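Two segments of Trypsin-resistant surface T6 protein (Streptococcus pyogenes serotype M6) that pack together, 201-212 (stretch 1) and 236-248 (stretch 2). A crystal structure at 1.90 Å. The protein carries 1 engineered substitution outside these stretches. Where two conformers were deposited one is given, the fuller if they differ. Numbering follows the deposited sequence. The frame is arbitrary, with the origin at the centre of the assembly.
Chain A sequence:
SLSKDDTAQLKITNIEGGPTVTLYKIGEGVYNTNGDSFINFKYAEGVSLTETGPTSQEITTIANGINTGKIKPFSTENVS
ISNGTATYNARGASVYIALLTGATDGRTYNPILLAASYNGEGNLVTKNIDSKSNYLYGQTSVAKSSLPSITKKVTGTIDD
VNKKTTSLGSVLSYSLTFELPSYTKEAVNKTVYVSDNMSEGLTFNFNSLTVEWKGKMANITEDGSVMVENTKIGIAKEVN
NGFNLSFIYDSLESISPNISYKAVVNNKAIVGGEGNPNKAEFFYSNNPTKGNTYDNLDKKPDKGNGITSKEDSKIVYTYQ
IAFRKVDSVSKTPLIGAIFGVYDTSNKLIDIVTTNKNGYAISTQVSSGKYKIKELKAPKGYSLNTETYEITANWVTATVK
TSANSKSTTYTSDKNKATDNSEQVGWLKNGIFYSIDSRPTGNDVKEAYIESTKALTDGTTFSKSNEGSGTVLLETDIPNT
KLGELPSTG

Stretch 1 201-212: GLTFNFNSLTVE
Stretch 2 (236-248) AKEVNNGFNLSFI

One asparagine side chain bonds the backbone of stretch 1 at two points, much as a neighbouring strand would. Asn241 uses its amide like a piece of backbone against stretch 1. Asn241 ND2 donates to Leu202 O at 2.6 Å, and Phe204 N donates to Asn241 OD1 at 2.9 Å. Both bonds are nearly straight. An asparagine suits this place because its amide offers a donor and an acceptor side by side. Its CB points sideways, but with chi1 t (-165°) and chi2 25° the amide end comes nearer. These two are the only direct hydrogen bonds between the stretches.

After Gly201, in loop, stretch 1 is a strand from Leu202, then turns a corner at 206-208. Two overlapping type I turns, 205-208 and 206-209, make the corner. Ser208 N bonds to Asn205 O at 3.0 Å, and Leu209 N to Phe206 O at 3.0 Å. Ser208 OG, chi1 p, also donates to Asn205 O, at a very short 2.5 Å. A second strand runs on through Val211. In stretch 2, strands 236-238 and 242-247 form a hairpin. Its turn has phi/psi 50/-128 at Asn240 and -103/53 at Asn241; Gly242 follows at 179/-149. Lys237 N to Asn244 O and Asn244 N to Lys237 O are both 2.9 Å; Val239 N to Gly242 O is 3.0 Å. Across the stretches, Phe204 CA is 5.5 Å from Asn241 CA, and Phe206 CA 6.2 Å from Glu238 CA. Strands 209-212 and 242-247 point broadly the same way, at 31°, with axes 10.7 Å apart at closest approach.

Phe204 (chi1 t, chi2 68°) points toward stretch 2 and is buried. Gly242 CA lies over one face of the Phe204 ring, 3.8 Å from the centroid. Phe204 CZ reaches Phe243 CD1 at 3.6 Å. These rings are near parallel, at 25°, but slid apart.

Phe206 (chi1 t, chi2 68°) lies against the first hairpin strand. Glu238 CB sits 3.8 Å from the Phe206 ring centroid, over a face. Glu238 is extended, chi1 and chi2 both t. A water donates to Glu238 OE2 and Phe204 O and accepts from Phe206 N, each at 2.8 Å. Glu238 OE1 lies 3.5 Å from Phe206 CB.

Beyond the corner the contact is apolar. Leu209 CD2 (t, p) is 3.8 Å from Ala236 CB. Leu209 CD1 lies over the Phe243 ring (chi1 p, chi2 -86°), 4.2 Å from the centroid. Val211 CG2 (t) is 3.8 Å from Leu245 CD1 (t, t), and Val211 CG1 is 4.3 Å from Phe247 CE1 (chi1 m, chi2 -81°), at the ring edge. These residues are buried with CB toward the other stretch, and their side chains carry no polar atom needing a partner. In all, 570 Å² is buried.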

ATOM      1  N   GLY A 201      10.995  -9.941  -4.062  1.00 17.82           N
ATOM      2  CA  GLY A 201      12.281  -9.407  -4.514  1.00 17.63           C
ATOM      3  C   GLY A 201      12.783  -8.191  -3.739  1.00 17.23           C
ATOM      4  O   GLY A 201      13.817  -7.609  -4.085  1.00 17.28           O
ATOM      5  N   LEU A 202      12.027  -7.789  -2.718  1.00 16.69           N
ATOM      6  CA  LEU A 202      12.399  -6.703  -1.825  1.00 17.52           C
ATOM      7  C   LEU A 202      12.405  -7.263  -0.421  1.00 17.41           C
ATOM      8  O   LEU A 202      11.500  -8.000  -0.069  1.00 18.61           O
ATOM      9  CB  LEU A 202      11.364  -5.587  -1.934  1.00 18.59           C
ATOM     10  CG  LEU A 202      11.199  -5.017  -3.351  1.00 20.15           C
ATOM     11  CD1 LEU A 202       9.832  -4.388  -3.575  1.00 21.50           C
ATOM     12  CD2 LEU A 202      12.314  -4.012  -3.624  1.00 21.00           C
ATOM     13  N   THR A 203      13.421  -6.956   0.374  1.00 16.37           N
ATOM     14  CA  THR A 203      13.494  -7.444   1.730  1.00 16.16           C
ATOM     15  C   THR A 203      13.175  -6.265   2.653  1.00 16.01           C
ATOM     16  O   THR A 203      13.951  -5.316   2.762  1.00 16.72           O
ATOM     17  CB  THR A 203      14.867  -8.069   2.036  1.00 16.60           C
ATOM     18  OG1 THR A 203      15.155  -9.103   1.082  1.00 16.27           O
ATOM     19  CG2 THR A 203      14.909  -8.656   3.458  1.00 16.88           C
ATOM     20  N   PHE A 204      12.004  -6.324   3.277  1.00 15.17           N
ATOM     21  CA  PHE A 204      11.514  -5.282   4.185  1.00 14.69           C
ATOM     22  C   PHE A 204      12.365  -5.204   5.429  1.00 15.16           C
ATOM     23  O   PHE A 204      12.728  -6.241   5.968  1.00 15.35           O
ATOM     24  CB  PHE A 204      10.081  -5.614   4.601  1.00 14.73           C
ATOM     25  CG  PHE A 204       9.515  -4.684   5.633  1.00 14.23           C
ATOM     26  CD1 PHE A 204       9.240  -3.362   5.321  1.00 14.25           C
ATOM     27  CD2 PHE A 204       9.245  -5.135   6.921  1.00 14.13           C
ATOM     28  CE1 PHE A 204       8.726  -2.495   6.276  1.00 14.18           C
ATOM     29  CE2 PHE A 204       8.712  -4.279   7.867  1.00 14.39           C
ATOM     30  CZ  PHE A 204       8.452  -2.964   7.552  1.00 14.15           C
ATOM     31  N   ASN A 205      12.682  -3.986   5.868  1.00 15.63           N
ATOM     32  CA  ASN A 205      13.441  -3.766   7.097  1.00 16.84           C
ATOM     33  C   ASN A 205      12.544  -3.156   8.162  1.00 16.16           C
ATOM     34  O   ASN A 205      12.323  -1.941   8.179  1.00 15.66           O
ATOM     35  CB  ASN A 205      14.649  -2.842   6.856  1.00 18.68           C
ATOM     36  CG  ASN A 205      15.573  -2.741   8.080  1.00 20.63           C
ATOM     37  OD1 ASN A 205      15.182  -3.013   9.216  1.00 21.83           O
ATOM     38  ND2 ASN A 205      16.808  -2.364   7.838  1.00 21.89           N
ATOM     39  N   PHE A 206      12.049  -3.995   9.066  1.00 15.90           N
ATOM     40  CA  PHE A 206      11.138  -3.522  10.112  1.00 16.22           C
ATOM     41  C   PHE A 206      11.788  -2.474  11.009  1.00 15.14           C
ATOM     42  O   PHE A 206      11.152  -1.508  11.395  1.00 14.08           O
ATOM     43  CB  PHE A 206      10.632  -4.693  10.941  1.00 16.71           C
ATOM     44  CG  PHE A 206       9.663  -4.298  12.009  1.00 18.18           C
ATOM     45  CD1 PHE A 206       8.405  -3.818  11.676  1.00 18.38           C
ATOM     46  CD2 PHE A 206      10.009  -4.387  13.352  1.00 19.01           C
ATOM     47  CE1 PHE A 206       7.493  -3.462  12.655  1.00 19.36           C
ATOM     48  CE2 PHE A 206       9.106  -4.014  14.344  1.00 19.86           C
ATOM     49  CZ  PHE A 206       7.844  -3.553  13.992  1.00 19.79           C
ATOM     50  N   ASN A 207      13.064  -2.677  11.321  1.00 15.16           N
ATOM     51  CA  ASN A 207      13.838  -1.737  12.110  1.00 15.49           C
ATOM     52  C   ASN A 207      13.942  -0.344  11.491  1.00 15.54           C
ATOM     53  O   ASN A 207      14.209   0.612  12.210  1.00 14.92           O
ATOM     54  CB  ASN A 207      15.252  -2.304  12.391  1.00 15.95           C
ATOM     55  N   SER A 208      13.738  -0.226  10.170  1.00 14.17           N
ATOM     56  CA  SER A 208      13.737   1.075   9.500  1.00 14.21           C
ATOM     57  C   SER A 208      12.421   1.835   9.662  1.00 14.19           C
ATOM     58  O   SER A 208      12.345   2.965   9.270  1.00 13.87           O
ATOM     59  CB  SER A 208      14.012   0.923   8.004  1.00 13.72           C
ATOM     60  OG  SER A 208      12.899   0.341   7.338  1.00 12.65           O
ATOM     61  N   LEU A 209      11.391   1.203  10.211  1.00 14.82           N
ATOM     62  CA  LEU A 209      10.055   1.812  10.281  1.00 16.29           C
ATOM     63  C   LEU A 209      10.069   3.037  11.175  1.00 16.14           C
ATOM     64  O   LEU A 209      10.504   2.980  12.326  1.00 16.71           O
ATOM     65  CB  LEU A 209       9.019   0.795  10.794  1.00 16.60           C
ATOM     66  CG  LEU A 209       7.541   1.202  10.869  1.00 18.28           C
ATOM     67  CD1 LEU A 209       6.964   1.442   9.476  1.00 18.61           C
ATOM     68  CD2 LEU A 209       6.727   0.125  11.599  1.00 19.06           C
ATOM     69  N   THR A 210       9.612   4.157  10.639  1.00 16.02           N
ATOM     70  CA  THR A 210       9.519   5.366  11.420  1.00 16.46           C
ATOM     71  C   THR A 210       8.138   5.956  11.282  1.00 16.01           C
ATOM     72  O   THR A 210       7.423   5.720  10.311  1.00 17.33           O
ATOM     73  CB  THR A 210      10.576   6.408  10.995  1.00 17.08           C
ATOM     74  OG1 THR A 210      10.191   6.988   9.746  1.00 18.74           O
ATOM     75  CG2 THR A 210      11.933   5.773  10.845  1.00 16.86           C
ATOM     76  N   VAL A 211       7.750   6.726  12.277  1.00 16.01           N
ATOM     77  CA  VAL A 211       6.453   7.358  12.295  1.00 15.51           C
ATOM     78  C   VAL A 211       6.690   8.789  12.772  1.00 15.79           C
ATOM     79  O   VAL A 211       7.335   8.993  13.799  1.00 16.84           O
ATOM     80  CB  VAL A 211       5.490   6.613  13.259  1.00 14.80           C
ATOM     81  CG1 VAL A 211       4.217   7.389  13.457  1.00 14.82           C
ATOM     82  CG2 VAL A 211       5.176   5.211  12.767  1.00 14.88           C
ATOM     83  N   GLU A 212       6.222   9.773  12.005  0.70 15.71           N
ATOM     84  CA  GLU A 212       6.211  11.169  12.428  0.70 16.24           C
ATOM     85  C   GLU A 212       4.756  11.550  12.652  0.70 16.04           C
ATOM     86  O   GLU A 212       3.874  11.130  11.912  0.70 16.34           O
ATOM     87  CB  GLU A 212       6.870  12.088  11.380  0.70 16.80           C
ATOM     88  CG  GLU A 212       6.674  13.601  11.576  0.70 17.06           C
ATOM     89  CD  GLU A 212       5.546  14.198  10.728  0.70 18.22           C
ATOM     90  OE1 GLU A 212       5.637  14.057   9.481  0.70 19.69           O
ATOM     91  OE2 GLU A 212       4.582  14.817  11.283  0.70 16.83           O
ATOM     92  N   ALA A 236       2.949  -1.245  16.315  1.00 15.38           N
ATOM     93  CA  ALA A 236       3.410  -1.825  15.085  1.00 15.23           C
ATOM     94  C   ALA A 236       3.915  -3.228  15.323  1.00 16.57           C
ATOM     95  O   ALA A 236       4.460  -3.522  16.409  1.00 16.36           O
ATOM     96  CB  ALA A 236       4.535  -0.975  14.527  1.00 15.10           C
ATOM     97  N   LYS A 237       3.781  -4.068  14.295  1.00 16.18           N
ATOM     98  CA  LYS A 237       4.296  -5.435  14.315  1.00 17.49           C
ATOM     99  C   LYS A 237       4.760  -5.864  12.930  1.00 16.58           C
ATOM    100  O   LYS A 237       4.116  -5.556  11.922  1.00 15.55           O
ATOM    101  CB  LYS A 237       3.219  -6.393  14.810  1.00 19.43           C
ATOM    102  CG  LYS A 237       3.660  -7.821  15.093  1.00 22.50           C
ATOM    103  CD  LYS A 237       2.418  -8.691  15.331  1.00 24.54           C
ATOM    104  CE  LYS A 237       2.778  -9.966  16.052  1.00 27.29           C
ATOM    105  NZ  LYS A 237       3.707 -10.784  15.231  1.00 29.52           N
ATOM    106  N   GLU A 238       5.883  -6.578  12.903  1.00 15.98           N
ATOM    107  CA  GLU A 238       6.420  -7.149  11.689  1.00 16.26           C
ATOM    108  C   GLU A 238       5.648  -8.414  11.345  1.00 16.83           C
ATOM    109  O   GLU A 238       5.566  -9.336  12.161  1.00 16.90           O
ATOM    110  CB  GLU A 238       7.901  -7.483  11.863  1.00 16.00           C
ATOM    111  CG  GLU A 238       8.590  -7.923  10.577  1.00 15.72           C
ATOM    112  CD  GLU A 238      10.083  -8.200  10.744  1.00 16.47           C
ATOM    113  OE1 GLU A 238      10.583  -8.102  11.879  1.00 16.45           O
ATOM    114  OE2 GLU A 238      10.753  -8.484   9.733  1.00 15.68           O
ATOM    115  N   VAL A 239       5.099  -8.464  10.137  1.00 16.45           N
ATOM    116  CA  VAL A 239       4.322  -9.608   9.680  1.00 17.17           C
ATOM    117  C   VAL A 239       4.676  -9.885   8.228  1.00 17.75           C
ATOM    118  O   VAL A 239       4.561  -9.003   7.383  1.00 17.31           O
ATOM    119  CB  VAL A 239       2.801  -9.340   9.781  1.00 17.21           C
ATOM    120  CG1 VAL A 239       2.002 -10.555   9.315  1.00 17.20           C
ATOM    121  CG2 VAL A 239       2.432  -8.977  11.208  1.00 16.95           C
ATOM    122  N   ASN A 240       5.084 -11.123   7.962  1.00 19.76           N
ATOM    123  CA  ASN A 240       5.617 -11.541   6.660  1.00 20.89           C
ATOM    124  C   ASN A 240       6.718 -10.565   6.180  1.00 18.81           C
ATOM    125  O   ASN A 240       7.634 -10.282   6.939  1.00 18.52           O
ATOM    126  CB  ASN A 240       4.474 -11.734   5.660  1.00 23.01           C
ATOM    127  CG  ASN A 240       3.505 -12.821   6.101  1.00 25.40           C
ATOM    128  OD1 ASN A 240       3.906 -13.960   6.353  1.00 26.57           O
ATOM    129  ND2 ASN A 240       2.229 -12.474   6.207  1.00 27.82           N
ATOM    130  N   ASN A 241       6.623 -10.043   4.966  1.00 17.39           N
ATOM    131  CA  ASN A 241       7.643  -9.138   4.436  1.00 16.29           C
ATOM    132  C   ASN A 241       7.113  -7.713   4.519  1.00 15.89           C
ATOM    133  O   ASN A 241       7.056  -6.989   3.516  1.00 15.16           O
ATOM    134  CB  ASN A 241       7.950  -9.532   2.992  1.00 16.14           C
ATOM    135  CG  ASN A 241       9.223  -8.905   2.457  1.00 15.14           C
ATOM    136  OD1 ASN A 241      10.125  -8.555   3.195  1.00 14.14           O
ATOM    137  ND2 ASN A 241       9.296  -8.793   1.151  1.00 15.71           N
ATOM    138  N   GLY A 242       6.672  -7.326   5.721  1.00 15.07           N
ATOM    139  CA  GLY A 242       6.002  -6.046   5.906  1.00 14.30           C
ATOM    140  C   GLY A 242       5.580  -5.856   7.355  1.00 13.89           C
ATOM    141  O   GLY A 242       6.237  -6.359   8.272  1.00 14.23           O
ATOM    142  N   PHE A 243       4.478  -5.140   7.550  1.00 13.05           N
ATOM    143  CA  PHE A 243       4.025  -4.758   8.869  1.00 12.54           C
ATOM    144  C   PHE A 243       2.528  -4.488   8.915  1.00 12.80           C
ATOM    145  O   PHE A 243       1.892  -4.199   7.891  1.00 11.71           O
ATOM    146  CB  PHE A 243       4.751  -3.496   9.331  1.00 12.39           C
ATOM    147  CG  PHE A 243       4.359  -2.256   8.575  1.00 12.41           C
ATOM    148  CD1 PHE A 243       4.995  -1.924   7.376  1.00 12.08           C
ATOM    149  CD2 PHE A 243       3.343  -1.422   9.049  1.00 12.35           C
ATOM    150  CE1 PHE A 243       4.627  -0.791   6.673  1.00 12.24           C
ATOM    151  CE2 PHE A 243       2.980  -0.288   8.344  1.00 12.65           C
ATOM    152  CZ  PHE A 243       3.616   0.025   7.152  1.00 12.33           C
ATOM    153  N   ASN A 244       2.003  -4.556  10.133  1.00 13.53           N
ATOM    154  CA  ASN A 244       0.710  -3.987  10.481  1.00 14.08           C
ATOM    155  C   ASN A 244       0.941  -2.938  11.555  1.00 14.34           C
ATOM    156  O   ASN A 244       1.806  -3.106  12.418  1.00 15.28           O
ATOM    157  CB  ASN A 244      -0.262  -5.050  10.979  1.00 14.38           C
ATOM    158  CG  ASN A 244      -0.614  -6.068   9.906  1.00 14.52           C
ATOM    159  OD1 ASN A 244      -0.859  -5.710   8.774  1.00 15.89           O
ATOM    160  ND2 ASN A 244      -0.607  -7.337  10.262  1.00 15.08           N
ATOM    161  N   LEU A 245       0.209  -1.839  11.463  1.00 15.29           N
ATOM    162  CA  LEU A 245       0.310  -0.753  12.423  1.00 15.38           C
ATOM    163  C   LEU A 245      -1.113  -0.244  12.713  1.00 15.46           C
ATOM    164  O   LEU A 245      -1.785   0.317  11.842  1.00 14.19           O
ATOM    165  CB  LEU A 245       1.219   0.364  11.900  1.00 16.36           C
ATOM    166  CG  LEU A 245       1.943   1.210  12.954  1.00 17.21           C
ATOM    167  CD1 LEU A 245       2.813   2.275  12.318  1.00 18.18           C
ATOM    168  CD2 LEU A 245       0.954   1.839  13.905  1.00 17.66           C
ATOM    169  N   SER A 246      -1.569  -0.466  13.939  1.00 15.37           N
ATOM    170  CA  SER A 246      -2.893  -0.037  14.345  1.00 16.25           C
ATOM    171  C   SER A 246      -2.727   1.213  15.174  1.00 16.77           C
ATOM    172  O   SER A 246      -2.023   1.189  16.185  1.00 18.26           O
ATOM    173  CB  SER A 246      -3.607  -1.137  15.155  1.00 15.82           C
ATOM    174  OG  SER A 246      -4.894  -0.705  15.577  1.00 15.83           O
ATOM    175  N   PHE A 247      -3.368   2.304  14.762  1.00 16.68           N
ATOM    176  CA  PHE A 247      -3.325   3.538  15.554  1.00 16.59           C
ATOM    177  C   PHE A 247      -4.523   3.648  16.488  1.00 16.94           C
ATOM    178  O   PHE A 247      -5.542   2.985  16.298  1.00 16.12           O
ATOM    179  CB  PHE A 247      -3.292   4.771  14.655  1.00 17.53           C
ATOM    180  CG  PHE A 247      -2.021   4.924  13.857  1.00 17.18           C
ATOM    181  CD1 PHE A 247      -0.883   5.461  14.438  1.00 17.44           C
ATOM    182  CD2 PHE A 247      -1.983   4.566  12.516  1.00 17.41           C
ATOM    183  CE1 PHE A 247       0.276   5.623  13.708  1.00 17.59           C
ATOM    184  CE2 PHE A 247      -0.823   4.729  11.775  1.00 17.27           C
ATOM    185  CZ  PHE A 247       0.308   5.242  12.372  1.00 17.46           C
ATOM    186  N   ILE A 248      -4.370   4.496  17.500  1.00 16.49           N
ATOM    187  CA  ILE A 248      -5.407   4.774  18.474  1.00 17.55           C
ATOM    188  C   ILE A 248      -6.065   6.096  18.099  1.00 16.16           C
ATOM    189  O   ILE A 248      -5.528   7.181  18.390  1.00 15.14           O
ATOM    190  CB  ILE A 248      -4.802   4.837  19.898  1.00 18.98           C
ATOM    191  CG1 ILE A 248      -4.012   3.549  20.163  1.00 20.27           C
ATOM    192  CG2 ILE A 248      -5.896   5.095  20.937  1.00 19.29           C
ATOM    193  CD1 ILE A 248      -3.284   3.531  21.498  1.00 21.92           C
TER
HETATM  194  O   HOH W   1      12.694  -6.711   8.741  1.00 16.10           O
HETATM  195  O   HOH W   2      12.131  -8.900   5.822  1.00 17.08           O